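Local coordinates for protein disulphide isomerase (Xylella fastidiosa, PDB 3FK8) that probably acts as a disulphide isomerase of the thioredoxin family, rearranging disulphide bonds in other proteins, at residues F36-W40 with I69-F74. Sequence-based numbering, arbitrary orientation.
Sequences FGANW and IDVGNF
Phe36 and Gly37 run parallel to Ile69 and Asp70, joined by Gly37 N to Ile69 O (3.1 Å) and Val71 N to Gly37 O (2.8 Å), so Gly37 both gives and takes a backbone bond. Ile69 CD1 lies over the Phe36 ring in a CH-pi contact, 3.9 Å from its centroid, while Val71 CG1 meets the ring edge; flat and branched apolar groups suit this buried layer against helices 14-28 and 78-83. Asp70 extends CG away from its own N (chi1 180°), and OD1 accepts from Gly72 N above the carboxylate plane (2.9 Å), closing an Asx turn; a water links OD1 to Asn39 N, and OD2 forms a salt bridge with Arg76. Gly72 has positive phi, easy for glycine. Trp40 NE1 gives a nearly straight bond to Gly72 O (2.8 Å, 171°); the oxygen lies in the indole plane, the nitrogen well above the carbonyl plane. Asn73 ND2 sits over one indole face near NE1, but two donors cannot bond; Phe74 CE2 approaches Trp40 CZ2 at the edge (3.8 Å). Indole suits the place, offering N-H, face and edge. Here parallel strands of a thioredoxin fold end, and Trp40 precedes Cys41 of the probable CxxC redox site, as in thioredoxin's WCxxC motif.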
# COMPACT_ATOMS: atom_id res chain seq x y z
N PHE A 36 -2.26 -3.14 0.27
CA PHE A 36 -3.30 -4.19 0.13
C PHE A 36 -4.60 -3.72 0.77
O PHE A 36 -4.62 -3.31 1.93
CB PHE A 36 -2.84 -5.45 0.85
CG PHE A 36 -1.67 -6.14 0.21
CD1 PHE A 36 -1.88 -7.26 -0.62
CD2 PHE A 36 -0.36 -5.70 0.41
CE1 PHE A 36 -0.78 -7.90 -1.21
CE2 PHE A 36 0.73 -6.38 -0.19
CZ PHE A 36 0.52 -7.44 -0.97
N GLY A 37 -5.71 -3.82 0.04
CA GLY A 37 -6.97 -3.34 0.58
C GLY A 37 -8.09 -3.70 -0.36
O GLY A 37 -7.93 -4.53 -1.28
N ALA A 38 -9.25 -3.06 -0.18
CA ALA A 38 -10.39 -3.35 -1.03
C ALA A 38 -11.32 -2.16 -0.95
O ALA A 38 -11.36 -1.42 0.04
CB ALA A 38 -11.11 -4.61 -0.60
N ASN A 39 -12.20 -2.03 -1.95
CA ASN A 39 -13.10 -0.88 -2.01
C ASN A 39 -14.20 -0.89 -0.97
O ASN A 39 -14.69 0.19 -0.63
CB ASN A 39 -13.70 -0.79 -3.43
CG ASN A 39 -12.67 -0.42 -4.46
OD1 ASN A 39 -11.78 0.39 -4.21
ND2 ASN A 39 -12.74 -1.05 -5.62
N TRP A 40 -14.57 -2.06 -0.47
CA TRP A 40 -15.62 -2.14 0.56
C TRP A 40 -15.14 -1.65 1.90
O TRP A 40 -15.97 -1.41 2.78
CB TRP A 40 -16.17 -3.57 0.69
CG TRP A 40 -15.16 -4.56 1.10
CD1 TRP A 40 -14.44 -5.41 0.25
CD2 TRP A 40 -14.69 -4.84 2.44
NE1 TRP A 40 -13.57 -6.17 1.01
CE2 TRP A 40 -13.68 -5.84 2.34
CE3 TRP A 40 -15.02 -4.35 3.71
CZ2 TRP A 40 -13.03 -6.36 3.47
CZ3 TRP A 40 -14.38 -4.86 4.82
CH2 TRP A 40 -13.38 -5.86 4.70
N ILE A 69 -3.10 -3.18 -4.36
CA ILE A 69 -3.48 -4.55 -4.65
C ILE A 69 -4.85 -4.84 -4.01
O ILE A 69 -5.00 -4.81 -2.78
CB ILE A 69 -2.43 -5.57 -4.10
CG1 ILE A 69 -1.11 -5.27 -4.80
CG2 ILE A 69 -2.87 -6.96 -4.35
CD1 ILE A 69 0.08 -5.53 -4.02
N ASP A 70 -5.85 -5.08 -4.86
CA ASP A 70 -7.18 -5.47 -4.41
C ASP A 70 -7.17 -6.88 -3.84
O ASP A 70 -6.75 -7.81 -4.49
CB ASP A 70 -8.11 -5.44 -5.63
CG ASP A 70 -9.53 -5.85 -5.26
OD1 ASP A 70 -9.98 -5.54 -4.16
OD2 ASP A 70 -10.19 -6.44 -6.14
N VAL A 71 -7.68 -7.03 -2.61
CA VAL A 71 -7.84 -8.36 -2.03
C VAL A 71 -9.29 -8.77 -1.98
O VAL A 71 -9.58 -9.86 -1.49
CB VAL A 71 -7.14 -8.54 -0.67
CG1 VAL A 71 -5.61 -8.34 -0.83
CG2 VAL A 71 -7.72 -7.66 0.41
N GLY A 72 -10.19 -7.98 -2.55
CA GLY A 72 -11.61 -8.37 -2.59
C GLY A 72 -12.15 -8.59 -1.19
O GLY A 72 -11.73 -7.95 -0.22
N ASN A 73 -13.05 -9.57 -1.08
CA ASN A 73 -13.56 -9.99 0.25
C ASN A 73 -12.62 -11.01 0.85
O ASN A 73 -13.01 -12.14 1.11
CB ASN A 73 -15.00 -10.53 0.14
CG ASN A 73 -15.97 -9.45 -0.24
OD1 ASN A 73 -16.68 -9.55 -1.25
ND2 ASN A 73 -15.99 -8.39 0.54
N PHE A 74 -11.37 -10.61 1.04
CA PHE A 74 -10.33 -11.57 1.40
C PHE A 74 -10.38 -12.80 0.48
O PHE A 74 -10.26 -13.94 0.95
CB PHE A 74 -10.38 -11.96 2.89
CG PHE A 74 -10.20 -10.79 3.79
CD1 PHE A 74 -8.91 -10.31 4.04
CD2 PHE A 74 -11.29 -10.17 4.41
CE1 PHE A 74 -8.72 -9.22 4.87
CE2 PHE A 74 -11.06 -9.08 5.25
CZ PHE A 74 -9.78 -8.62 5.47
O HOH W 1 -12.31 -4.11 -3.90